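Local coordinates for protein Cap5O (Staphylococcus aureus, PDB 3OJO) that probably oxidises UDP-N-acetyl-mannosamine with NAD as cofactor, a step in the biosynthesis of the capsular polysaccharide, at residues D48-G53 / L75-T80; N177-G182 / E212-M217; F338-L343 / L377-S382. All coordinates share one frame; numbering follows the deposited sequence.

Interaction 1. Residues D48-G53 / L75-T80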
ATOM      1  N   ASP B  48      26.439  33.517 -12.144  1.00 47.80           N
ATOM      2  CA  ASP B  48      27.767  33.745 -12.723  1.00 48.58           C
ATOM      3  C   ASP B  48      28.121  32.647 -13.708  1.00 53.18           C
ATOM      4  O   ASP B  48      28.566  32.947 -14.811  1.00 54.32           O
ATOM      5  CB  ASP B  48      28.847  33.873 -11.624  1.00 50.46           C
ATOM      6  CG  ASP B  48      28.766  35.125 -10.757  1.00 50.49           C
ATOM      7  OD1 ASP B  48      27.952  36.037 -11.086  1.00 49.36           O
ATOM      8  OD2 ASP B  48      29.483  35.179  -9.737  1.00 53.63           O
ATOM      9  N   LYS B  49      27.874  31.385 -13.328  1.00 49.70           N
ATOM     10  CA  LYS B  49      28.079  30.198 -14.163  1.00 48.53           C
ATOM     11  C   LYS B  49      27.249  30.338 -15.450  1.00 52.39           C
ATOM     12  O   LYS B  49      27.796  30.226 -16.553  1.00 53.17           O
ATOM     13  CB  LYS B  49      27.689  28.931 -13.376  1.00 49.49           C
ATOM     14  CG  LYS B  49      28.200  27.621 -13.994  1.00 55.39           C
ATOM     15  CD  LYS B  49      28.872  26.724 -12.958  1.00 59.53           C
ATOM     16  CE  LYS B  49      28.983  25.274 -13.403  1.00 63.64           C
ATOM     17  NZ  LYS B  49      29.982  25.064 -14.487  1.00 60.38           N
ATOM     18  N   LEU B  50      25.954  30.668 -15.298  1.00 47.48           N
ATOM     19  CA  LEU B  50      25.014  30.847 -16.398  1.00 46.61           C
ATOM     20  C   LEU B  50      25.393  32.002 -17.320  1.00 51.45           C
ATOM     21  O   LEU B  50      25.482  31.802 -18.531  1.00 50.62           O
ATOM     22  CB  LEU B  50      23.562  30.936 -15.893  1.00 46.12           C
ATOM     23  CG  LEU B  50      22.964  29.623 -15.378  1.00 49.71           C
ATOM     24  CD1 LEU B  50      21.716  29.867 -14.600  1.00 49.75           C
ATOM     25  CD2 LEU B  50      22.722  28.645 -16.498  1.00 50.88           C
ATOM     26  N   GLN B  51      25.691  33.182 -16.745  1.00 49.31           N
ATOM     27  CA  GLN B  51      26.132  34.364 -17.485  1.00 49.12           C
ATOM     28  C   GLN B  51      27.462  34.146 -18.226  1.00 52.71           C
ATOM     29  O   GLN B  51      27.673  34.760 -19.266  1.00 53.82           O
ATOM     30  CB  GLN B  51      26.166  35.601 -16.586  1.00 50.04           C
ATOM     31  CG  GLN B  51      24.821  36.310 -16.564  1.00 49.99           C
ATOM     32  CD  GLN B  51      24.646  37.357 -15.488  1.00 63.44           C
ATOM     33  OE1 GLN B  51      23.625  38.063 -15.454  1.00 48.82           O
ATOM     34  NE2 GLN B  51      25.620  37.485 -14.578  1.00 63.07           N
ATOM     35  N   ASN B  52      28.295  33.209 -17.740  1.00 48.15           N
ATOM     36  CA  ASN B  52      29.563  32.809 -18.352  1.00 48.59           C
ATOM     37  C   ASN B  52      29.379  31.647 -19.368  1.00 53.02           C
ATOM     38  O   ASN B  52      30.351  31.017 -19.807  1.00 50.71           O
ATOM     39  CB  ASN B  52      30.588  32.463 -17.260  1.00 53.54           C
ATOM     40  CG  ASN B  52      32.027  32.422 -17.711  1.00 76.96           C
ATOM     41  OD1 ASN B  52      32.720  31.413 -17.521  1.00 65.03           O
ATOM     42  ND2 ASN B  52      32.505  33.510 -18.325  1.00 70.07           N
ATOM     43  N   GLY B  53      28.120  31.395 -19.734  1.00 51.35           N
ATOM     44  CA  GLY B  53      27.743  30.420 -20.748  1.00 50.78           C
ATOM     45  C   GLY B  53      27.661  28.966 -20.352  1.00 54.23           C
ATOM     46  O   GLY B  53      27.333  28.129 -21.193  1.00 54.42           O
ATOM     47  N   LEU B  75      17.026  33.492 -23.768  1.00 46.03           N
ATOM     48  CA  LEU B  75      17.201  33.245 -22.340  1.00 43.92           C
ATOM     49  C   LEU B  75      18.225  34.169 -21.693  1.00 47.44           C
ATOM     50  O   LEU B  75      19.429  34.069 -21.950  1.00 48.61           O
ATOM     51  CB  LEU B  75      17.491  31.750 -22.030  1.00 42.89           C
ATOM     52  CG  LEU B  75      17.700  31.323 -20.559  1.00 44.42           C
ATOM     53  CD1 LEU B  75      16.481  31.569 -19.712  1.00 42.56           C
ATOM     54  CD2 LEU B  75      18.079  29.880 -20.467  1.00 44.20           C
ATOM     55  N   LYS B  76      17.725  35.054 -20.836  1.00 41.58           N
ATOM     56  CA  LYS B  76      18.521  35.972 -20.040  1.00 39.77           C
ATOM     57  C   LYS B  76      18.311  35.539 -18.602  1.00 41.36           C
ATOM     58  O   LYS B  76      17.258  35.010 -18.269  1.00 39.81           O
ATOM     59  CB  LYS B  76      18.087  37.442 -20.233  1.00 41.59           C
ATOM     60  CG  LYS B  76      17.979  37.899 -21.690  1.00 58.57           C
ATOM     61  CD  LYS B  76      19.318  38.311 -22.317  1.00 69.79           C
ATOM     62  CE  LYS B  76      19.185  38.682 -23.777  1.00 78.46           C
ATOM     63  NZ  LYS B  76      18.198  39.781 -23.998  1.00 86.20           N
ATOM     64  N   VAL B  77      19.303  35.764 -17.761  1.00 38.46           N
ATOM     65  CA  VAL B  77      19.276  35.378 -16.357  1.00 38.71           C
ATOM     66  C   VAL B  77      19.434  36.612 -15.471  1.00 47.45           C
ATOM     67  O   VAL B  77      19.941  37.632 -15.942  1.00 49.54           O
ATOM     68  CB  VAL B  77      20.286  34.230 -16.011  1.00 41.20           C
ATOM     69  CG1 VAL B  77      19.979  32.923 -16.748  1.00 40.55           C
ATOM     70  CG2 VAL B  77      21.742  34.642 -16.166  1.00 40.50           C
ATOM     71  N   SER B  78      18.993  36.523 -14.198  1.00 45.21           N
ATOM     72  CA  SER B  78      19.028  37.609 -13.197  1.00 44.63           C
ATOM     73  C   SER B  78      18.759  37.046 -11.770  1.00 47.32           C
ATOM     74  O   SER B  78      18.269  35.922 -11.626  1.00 44.54           O
ATOM     75  CB  SER B  78      17.987  38.677 -13.543  1.00 47.07           C
ATOM     76  OG  SER B  78      18.096  39.833 -12.732  1.00 55.05           O
ATOM     77  N   THR B  79      19.078  37.843 -10.730  1.00 44.04           N
ATOM     78  CA  THR B  79      18.809  37.530  -9.321  1.00 43.56           C
ATOM     79  C   THR B  79      17.481  38.191  -8.912  1.00 48.74           C
ATOM     80  O   THR B  79      16.974  37.964  -7.810  1.00 47.49           O
ATOM     81  CB  THR B  79      19.936  38.055  -8.419  1.00 44.43           C
ATOM     82  OG1 THR B  79      20.103  39.461  -8.634  1.00 40.61           O
ATOM     83  CG2 THR B  79      21.253  37.290  -8.599  1.00 39.00           C
ATOM     84  N   THR B  80      16.920  38.993  -9.834  1.00 47.46           N
ATOM     85  CA  THR B  80      15.719  39.792  -9.650  1.00 48.36           C
ATOM     86  C   THR B  80      14.642  39.447 -10.696  1.00 53.89           C
ATOM     87  O   THR B  80      14.956  39.373 -11.886  1.00 55.10           O
ATOM     88  CB  THR B  80      16.126  41.295  -9.735  1.00 59.21           C
ATOM     89  OG1 THR B  80      17.221  41.548  -8.848  1.00 59.41           O
ATOM     90  CG2 THR B  80      14.989  42.250  -9.431  1.00 60.14           C
TER
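Val77 reaches out from strand 75-78 and fits its two methyls against Leu50 and Gln51 in the last turn of helix 44-51. CB of Val77 points at the helix. Its first branch, CG1, is anti to the carbonyl carbon (chi1 -63°) and goes to Leu50, with Leu50 CD1 4.1 Å from Val77 CG1. The second branch, CG2, sits between the backbone N and the carbonyl carbon, and it makes the closest contact: Gln51 CG lies 3.5 Å from Val77 CG2, with Gln51 CD 4.0 Å from that methyl. Leu50 CB faces both methyls, 4.1 Å from Val77 CG2 and 4.2 Å from Val77 CG1. Leu50 and Val77 cross nearly at right angles, while Gln51 slides past Val77 in the opposite direction. Beyond CG the Gln51 chain is extended, and its OE1 ends beside the valine, 4.0 Å from Val77 CG2. Leu50 is buried, Gln51 exposed.

Strand 75-78 is one of the two outermost strands, within this chain, of the Rossmann-type NAD-binding sheet. It pairs with strand 36-40, which is followed by the NAD-binding residue Asp41 and then by helix 44-51, packed on the sheet at Val77. Ile47, one turn earlier on the helix, also touches Val77, and Leu24 of helix 23-32 meets Leu50. The helix stops here in a Schellman motif: Gly53, with positive phi, is its C-prime residue, and Gly53 N bonds to Leu50 O at 2.9 Å. At the end of the strand, Ser78 OG accepts from Thr80 N at 3.2 Å, an ST turn.

Interaction 2. Residues N177-G182 / E212-M217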
ATOM      1  N   ASN B 177       2.725  13.235 -19.616  1.00 53.10           N
ATOM      2  CA  ASN B 177       1.379  13.709 -19.345  1.00 51.71           C
ATOM      3  C   ASN B 177       1.513  14.689 -18.183  1.00 56.05           C
ATOM      4  O   ASN B 177       2.364  14.523 -17.310  1.00 55.45           O
ATOM      5  CB  ASN B 177       0.440  12.568 -18.999  1.00 46.12           C
ATOM      6  CG  ASN B 177       0.161  11.614 -20.129  1.00 70.95           C
ATOM      7  OD1 ASN B 177       0.557  11.811 -21.279  1.00 65.18           O
ATOM      8  ND2 ASN B 177      -0.564  10.558 -19.826  1.00 68.46           N
ATOM      9  N   ARG B 178       0.728  15.741 -18.218  1.00 52.44           N
ATOM     10  CA  ARG B 178       0.858  16.829 -17.291  1.00 50.85           C
ATOM     11  C   ARG B 178      -0.445  17.122 -16.585  1.00 54.97           C
ATOM     12  O   ARG B 178      -1.493  17.167 -17.227  1.00 57.18           O
ATOM     13  CB  ARG B 178       1.298  18.038 -18.116  1.00 49.20           C
ATOM     14  CG  ARG B 178       2.117  19.033 -17.357  1.00 62.03           C
ATOM     15  CD  ARG B 178       2.740  20.046 -18.287  1.00 65.85           C
ATOM     16  NE  ARG B 178       4.102  19.662 -18.660  1.00 68.56           N
ATOM     17  CZ  ARG B 178       5.175  19.926 -17.926  1.00 69.16           C
ATOM     18  NH1 ARG B 178       5.053  20.546 -16.758  1.00 38.27           N
ATOM     19  NH2 ARG B 178       6.379  19.560 -18.347  1.00 60.23           N
ATOM     20  N   ILE B 179      -0.374  17.366 -15.274  1.00 48.00           N
ATOM     21  CA  ILE B 179      -1.523  17.745 -14.479  1.00 46.80           C
ATOM     22  C   ILE B 179      -1.571  19.285 -14.412  1.00 51.43           C
ATOM     23  O   ILE B 179      -0.596  19.914 -13.994  1.00 50.09           O
ATOM     24  CB  ILE B 179      -1.496  17.073 -13.078  1.00 49.34           C
ATOM     25  CG1 ILE B 179      -1.623  15.537 -13.194  1.00 48.42           C
ATOM     26  CG2 ILE B 179      -2.565  17.664 -12.154  1.00 50.05           C
ATOM     27  CD1 ILE B 179      -1.365  14.801 -11.963  1.00 51.51           C
ATOM     28  N   ILE B 180      -2.706  19.883 -14.855  1.00 48.03           N
ATOM     29  CA  ILE B 180      -2.931  21.325 -14.824  1.00 46.87           C
ATOM     30  C   ILE B 180      -4.001  21.539 -13.766  1.00 50.99           C
ATOM     31  O   ILE B 180      -5.176  21.260 -14.027  1.00 51.96           O
ATOM     32  CB  ILE B 180      -3.357  21.916 -16.220  1.00 49.79           C
ATOM     33  CG1 ILE B 180      -2.467  21.434 -17.422  1.00 49.86           C
ATOM     34  CG2 ILE B 180      -3.565  23.449 -16.179  1.00 48.53           C
ATOM     35  CD1 ILE B 180      -1.040  21.906 -17.481  1.00 52.70           C
ATOM     36  N   GLY B 181      -3.580  21.983 -12.577  1.00 45.73           N
ATOM     37  CA  GLY B 181      -4.460  22.254 -11.452  1.00 44.67           C
ATOM     38  C   GLY B 181      -4.730  23.734 -11.282  1.00 49.40           C
ATOM     39  O   GLY B 181      -3.949  24.434 -10.630  1.00 48.89           O
ATOM     40  N   GLY B 182      -5.834  24.211 -11.867  1.00 46.58           N
ATOM     41  CA  GLY B 182      -6.242  25.608 -11.769  1.00 46.28           C
ATOM     42  C   GLY B 182      -7.119  25.881 -10.561  1.00 50.68           C
ATOM     43  O   GLY B 182      -7.858  24.999 -10.111  1.00 49.26           O
ATOM     44  N   GLU B 212      -2.546  19.004  -6.109  1.00 38.20           N
ATOM     45  CA  GLU B 212      -1.693  18.976  -4.928  1.00 36.81           C
ATOM     46  C   GLU B 212      -1.801  17.598  -4.222  1.00 39.62           C
ATOM     47  O   GLU B 212      -0.794  16.933  -4.054  1.00 38.81           O
ATOM     48  CB  GLU B 212      -2.048  20.116  -3.959  1.00 37.37           C
ATOM     49  CG  GLU B 212      -1.882  21.517  -4.524  1.00 45.38           C
ATOM     50  CD  GLU B 212      -2.534  22.636  -3.730  1.00 60.11           C
ATOM     51  OE1 GLU B 212      -3.614  22.415  -3.137  1.00 62.89           O
ATOM     52  OE2 GLU B 212      -1.982  23.757  -3.737  1.00 50.38           O
ATOM     53  N   MET B 213      -3.016  17.200  -3.832  1.00 36.85           N
ATOM     54  CA  MET B 213      -3.355  15.984  -3.110  1.00 37.40           C
ATOM     55  C   MET B 213      -2.886  14.709  -3.808  1.00 43.26           C
ATOM     56  O   MET B 213      -2.329  13.815  -3.160  1.00 43.36           O
ATOM     57  CB  MET B 213      -4.870  15.947  -2.821  1.00 39.68           C
ATOM     58  CG  MET B 213      -5.277  15.015  -1.665  1.00 43.65           C
ATOM     59  SD  MET B 213      -4.125  14.980  -0.254  1.00 48.37           S
ATOM     60  CE  MET B 213      -5.048  15.874   1.026  1.00 44.97           C
ATOM     61  N   SER B 214      -3.090  14.651  -5.121  1.00 39.11           N
ATOM     62  CA  SER B 214      -2.732  13.544  -5.989  1.00 38.20           C
ATOM     63  C   SER B 214      -1.236  13.239  -5.957  1.00 39.92           C
ATOM     64  O   SER B 214      -0.835  12.071  -5.891  1.00 38.53           O
ATOM     65  CB  SER B 214      -3.206  13.838  -7.418  1.00 41.23           C
ATOM     66  OG  SER B 214      -2.398  13.215  -8.411  1.00 56.44           O
ATOM     67  N   LYS B 215      -0.417  14.269  -6.065  1.00 37.09           N
ATOM     68  CA  LYS B 215       1.026  14.081  -6.132  1.00 37.83           C
ATOM     69  C   LYS B 215       1.626  13.631  -4.819  1.00 40.90           C
ATOM     70  O   LYS B 215       2.578  12.856  -4.783  1.00 39.63           O
ATOM     71  CB  LYS B 215       1.711  15.328  -6.722  1.00 39.87           C
ATOM     72  CG  LYS B 215       1.623  15.329  -8.239  1.00 62.88           C
ATOM     73  CD  LYS B 215       2.445  14.200  -8.900  1.00 73.69           C
ATOM     74  CE  LYS B 215       1.919  13.826 -10.265  1.00 79.87           C
ATOM     75  NZ  LYS B 215       2.883  14.185 -11.341  1.00 91.96           N
ATOM     76  N   LEU B 216       1.004  14.067  -3.755  1.00 38.34           N
ATOM     77  CA  LEU B 216       1.387  13.738  -2.413  1.00 39.62           C
ATOM     78  C   LEU B 216       0.897  12.359  -1.999  1.00 44.26           C
ATOM     79  O   LEU B 216       1.600  11.690  -1.231  1.00 43.78           O
ATOM     80  CB  LEU B 216       0.983  14.869  -1.458  1.00 40.19           C
ATOM     81  CG  LEU B 216       1.739  16.218  -1.676  1.00 46.25           C
ATOM     82  CD1 LEU B 216       1.585  17.140  -0.482  1.00 47.24           C
ATOM     83  CD2 LEU B 216       3.241  16.001  -1.941  1.00 46.70           C
ATOM     84  N   MET B 217      -0.293  11.931  -2.515  1.00 40.72           N
ATOM     85  CA  MET B 217      -0.858  10.594  -2.333  1.00 41.46           C
ATOM     86  C   MET B 217       0.033   9.529  -2.994  1.00 42.82           C
ATOM     87  O   MET B 217       0.107   8.407  -2.505  1.00 41.09           O
ATOM     88  CB  MET B 217      -2.250  10.510  -2.924  1.00 45.21           C
ATOM     89  CG  MET B 217      -3.303  10.764  -1.916  1.00 52.00           C
ATOM     90  SD  MET B 217      -5.017  10.617  -2.537  1.00 60.44           S
ATOM     91  CE  MET B 217      -4.900   9.221  -3.592  1.00 58.24           C
TER
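Ile179 and Lys215 meet tip to tip, methyl against methylene: Ile179 CD1 is 3.8 Å from Lys215 CE. The same methyl lies 4.0 Å from Ser214 OG, so one carbon of the isoleucine makes both contacts with helix 208-238. Ile179 presents CD1 because CG1 is anti to the carbonyl carbon and the chain then runs extended through chi2 (169°). Lys215, by contrast, bends at chi2 (-67°), which helps bring its CE methylene to the isoleucine; chi4 only sets the direction of NZ. That NZ comes close to the like-charged Arg163, a residue that helps line bound pyridine-2,6-dicarboxylate; the side chain of Lys215 is about 6 Å from a bound molecule of this ligand.

In the fold, the contact joins strand 178-182, which runs antiparallel to strand 156-159 in the NAD-binding sheet, to an early part of the long helix 208-238, here within the family's central-domain region. Outward from here, Thr206 of the neighbouring strand 203-207 touches Ile179, and Met249 of the second subunit packs on both Ile179 and Ser214. One turn before Lys215, the carboxylate of Glu212 accepts hydrogen bonds from the backbone N of Lys134 and of Met136, tying this part of the helix to the chain around them.

Interaction 3. Residues F338-L343 / L377-S382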
ATOM      1  N   PHE B 338      23.421   8.087   3.918  1.00 43.14           N
ATOM      2  CA  PHE B 338      24.304   9.032   4.586  1.00 42.77           C
ATOM      3  C   PHE B 338      24.044   8.994   6.064  1.00 45.81           C
ATOM      4  O   PHE B 338      24.994   9.087   6.834  1.00 46.38           O
ATOM      5  CB  PHE B 338      24.144  10.468   4.054  1.00 44.86           C
ATOM      6  CG  PHE B 338      25.236  11.350   4.601  1.00 47.35           C
ATOM      7  CD1 PHE B 338      26.490  11.385   4.002  1.00 51.38           C
ATOM      8  CD2 PHE B 338      25.047  12.072   5.774  1.00 50.39           C
ATOM      9  CE1 PHE B 338      27.515  12.168   4.530  1.00 51.71           C
ATOM     10  CE2 PHE B 338      26.091  12.820   6.326  1.00 53.44           C
ATOM     11  CZ  PHE B 338      27.311  12.869   5.693  1.00 51.09           C
ATOM     12  N   ASP B 339      22.761   8.869   6.471  1.00 41.30           N
ATOM     13  CA  ASP B 339      22.367   8.769   7.878  1.00 40.26           C
ATOM     14  C   ASP B 339      23.041   7.603   8.585  1.00 43.30           C
ATOM     15  O   ASP B 339      23.524   7.767   9.708  1.00 41.83           O
ATOM     16  CB  ASP B 339      20.850   8.704   8.000  1.00 41.98           C
ATOM     17  CG  ASP B 339      20.199  10.055   7.781  1.00 52.02           C
ATOM     18  OD1 ASP B 339      18.968  10.169   8.015  1.00 53.51           O
ATOM     19  OD2 ASP B 339      20.921  11.010   7.405  1.00 51.47           O
ATOM     20  N   ILE B 340      23.188   6.469   7.865  1.00 41.07           N
ATOM     21  CA  ILE B 340      23.850   5.251   8.346  1.00 41.09           C
ATOM     22  C   ILE B 340      25.341   5.514   8.505  1.00 46.84           C
ATOM     23  O   ILE B 340      25.893   5.212   9.562  1.00 46.86           O
ATOM     24  CB  ILE B 340      23.525   3.996   7.463  1.00 43.40           C
ATOM     25  CG1 ILE B 340      22.020   3.637   7.558  1.00 44.56           C
ATOM     26  CG2 ILE B 340      24.368   2.788   7.869  1.00 43.00           C
ATOM     27  CD1 ILE B 340      21.417   2.925   6.402  1.00 45.73           C
ATOM     28  N   TYR B 341      25.979   6.093   7.464  1.00 44.61           N
ATOM     29  CA  TYR B 341      27.413   6.421   7.424  1.00 44.98           C
ATOM     30  C   TYR B 341      27.820   7.278   8.621  1.00 47.55           C
ATOM     31  O   TYR B 341      28.771   6.956   9.306  1.00 47.89           O
ATOM     32  CB  TYR B 341      27.771   7.116   6.089  1.00 46.79           C
ATOM     33  CG  TYR B 341      29.108   7.830   6.081  1.00 48.73           C
ATOM     34  CD1 TYR B 341      30.299   7.121   5.936  1.00 50.50           C
ATOM     35  CD2 TYR B 341      29.187   9.214   6.259  1.00 49.40           C
ATOM     36  CE1 TYR B 341      31.534   7.769   5.964  1.00 51.55           C
ATOM     37  CE2 TYR B 341      30.415   9.871   6.289  1.00 49.93           C
ATOM     38  CZ  TYR B 341      31.584   9.146   6.130  1.00 55.44           C
ATOM     39  OH  TYR B 341      32.786   9.795   6.146  1.00 55.66           O
ATOM     40  N   GLU B 342      27.074   8.340   8.858  1.00 43.77           N
ATOM     41  CA  GLU B 342      27.234   9.301   9.931  1.00 44.86           C
ATOM     42  C   GLU B 342      27.062   8.626  11.323  1.00 51.16           C
ATOM     43  O   GLU B 342      27.793   8.973  12.252  1.00 51.53           O
ATOM     44  CB  GLU B 342      26.208  10.425   9.685  1.00 46.22           C
ATOM     45  CG  GLU B 342      26.080  11.511  10.736  1.00 55.30           C
ATOM     46  CD  GLU B 342      24.901  12.456  10.549  1.00 84.44           C
ATOM     47  OE1 GLU B 342      24.093  12.247   9.610  1.00 84.04           O
ATOM     48  OE2 GLU B 342      24.794  13.421  11.345  1.00 78.67           O
ATOM     49  N   LEU B 343      26.096   7.683  11.457  1.00 47.77           N
ATOM     50  CA  LEU B 343      25.817   6.923  12.685  1.00 46.64           C
ATOM     51  C   LEU B 343      26.949   5.958  12.932  1.00 50.91           C
ATOM     52  O   LEU B 343      27.378   5.792  14.076  1.00 51.55           O
ATOM     53  CB  LEU B 343      24.494   6.118  12.585  1.00 45.80           C
ATOM     54  CG  LEU B 343      23.182   6.868  12.821  1.00 47.54           C
ATOM     55  CD1 LEU B 343      22.000   6.025  12.375  1.00 46.84           C
ATOM     56  CD2 LEU B 343      23.037   7.306  14.270  1.00 44.86           C
ATOM     57  N   LEU B 377      33.544  -5.786   6.544  1.00 58.31           N
ATOM     58  CA  LEU B 377      32.216  -5.788   5.908  1.00 56.11           C
ATOM     59  C   LEU B 377      32.014  -4.674   4.873  1.00 56.68           C
ATOM     60  O   LEU B 377      32.365  -3.533   5.134  1.00 56.10           O
ATOM     61  CB  LEU B 377      31.110  -5.730   7.001  1.00 55.53           C
ATOM     62  CG  LEU B 377      29.657  -5.405   6.588  1.00 59.24           C
ATOM     63  CD1 LEU B 377      28.966  -6.585   5.894  1.00 59.41           C
ATOM     64  CD2 LEU B 377      28.854  -4.908   7.773  1.00 58.88           C
ATOM     65  N   VAL B 378      31.445  -5.018   3.700  1.00 52.57           N
ATOM     66  CA  VAL B 378      31.021  -4.061   2.656  1.00 51.46           C
ATOM     67  C   VAL B 378      29.502  -3.872   2.806  1.00 51.48           C
ATOM     68  O   VAL B 378      28.723  -4.832   2.704  1.00 50.12           O
ATOM     69  CB  VAL B 378      31.468  -4.409   1.210  1.00 54.91           C
ATOM     70  CG1 VAL B 378      30.496  -3.861   0.160  1.00 53.99           C
ATOM     71  CG2 VAL B 378      32.879  -3.883   0.955  1.00 54.82           C
ATOM     72  N   LEU B 379      29.107  -2.645   3.128  1.00 45.69           N
ATOM     73  CA  LEU B 379      27.714  -2.305   3.358  1.00 44.41           C
ATOM     74  C   LEU B 379      27.108  -1.601   2.146  1.00 47.24           C
ATOM     75  O   LEU B 379      27.468  -0.458   1.862  1.00 46.45           O
ATOM     76  CB  LEU B 379      27.584  -1.465   4.651  1.00 43.71           C
ATOM     77  CG  LEU B 379      26.185  -1.219   5.214  1.00 47.36           C
ATOM     78  CD1 LEU B 379      25.438  -2.533   5.495  1.00 47.20           C
ATOM     79  CD2 LEU B 379      26.256  -0.370   6.466  1.00 47.80           C
ATOM     80  N   ILE B 380      26.177  -2.281   1.441  1.00 43.46           N
ATOM     81  CA  ILE B 380      25.510  -1.668   0.288  1.00 43.51           C
ATOM     82  C   ILE B 380      24.184  -0.949   0.665  1.00 45.22           C
ATOM     83  O   ILE B 380      23.186  -1.580   1.026  1.00 43.29           O
ATOM     84  CB  ILE B 380      25.416  -2.579  -0.951  1.00 46.72           C
ATOM     85  CG1 ILE B 380      26.723  -3.364  -1.146  1.00 46.12           C
ATOM     86  CG2 ILE B 380      25.043  -1.744  -2.186  1.00 49.35           C
ATOM     87  CD1 ILE B 380      26.805  -4.150  -2.367  1.00 51.67           C
ATOM     88  N   LEU B 381      24.214   0.386   0.567  1.00 40.66           N
ATOM     89  CA  LEU B 381      23.130   1.292   0.949  1.00 39.28           C
ATOM     90  C   LEU B 381      22.466   2.048  -0.200  1.00 44.12           C
ATOM     91  O   LEU B 381      21.395   2.622   0.018  1.00 41.78           O
ATOM     92  CB  LEU B 381      23.595   2.271   2.042  1.00 38.01           C
ATOM     93  CG  LEU B 381      24.266   1.710   3.283  1.00 39.40           C
ATOM     94  CD1 LEU B 381      24.726   2.815   4.142  1.00 37.22           C
ATOM     95  CD2 LEU B 381      23.339   0.769   4.054  1.00 41.90           C
ATOM     96  N   SER B 382      23.057   1.997  -1.428  1.00 43.74           N
ATOM     97  CA  SER B 382      22.504   2.614  -2.651  1.00 44.55           C
ATOM     98  C   SER B 382      22.465   1.621  -3.802  1.00 49.20           C
ATOM     99  O   SER B 382      23.342   0.772  -3.891  1.00 49.81           O
ATOM    100  CB  SER B 382      23.289   3.858  -3.050  1.00 47.30           C
ATOM    101  OG  SER B 382      23.258   4.810  -1.998  1.00 54.30           O
TER
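Ile340 points from helix 336-346 into the pair Leu379 and Leu381, which turn their side chains to the same face of the strand 377-380 region. Against Leu381 it crosses obliquely. Leu381 CD1 comes to 3.7 Å from both Ile340 CB and Ile340 CG2 and lies 4.0 Å from Ile340 CD1, whereas Leu381 CD2 meets the far end alone, 3.7 Å from Ile340 CD1. Between them the two methyls of Leu381 span the isoleucine from CB to CD1. Leu379 approaches at about a right angle and touches with a single methyl, its CD2 being 3.9 Å from Ile340 CG2. CG2 is therefore shared by the two leucines. A chi1 of -65° sends CG1 and CD1 of Ile340 toward Leu381 CD2 and leaves CG2, anti to the backbone N, to meet Leu379.

All three side chains are buried, and the contact is wholly apolar. Pro299 of helix 286-312 and Pro263 also touch Ile340, while Val320 and Val318 of strand 317-321 meet Leu381 and Leu379 respectively. Strand 377-380 lies between strands 317-321 and 402-405 in a parallel five-stranded sheet, so this is a helix laid on the face of a parallel alpha/beta sheet, the Rossmann-like core of the family's UDP-binding domain.

How the interactions relate
From the N terminus, interaction 1 closes first, across 21 residues that include helix 62-71, and fastens an outermost strand of the NAD-binding sheet to helix 44-51. Interaction 2 follows, bridging a gap that holds helix 185-195 and strand 203-207; it joins the far part of that same sheet to the long helix 208-238 of the central region. Interaction 3 comes last and ties helix 336-346 to strand 377-380 of the second, parallel sheet, across a loop holding strand 351-355 and helix 368-372. The three are in series, with none nested or crossing. Interactions 1 and 2 lie about 31 Å apart between centres; interactions 2 and 3 sit on opposite sides of the chain's centre.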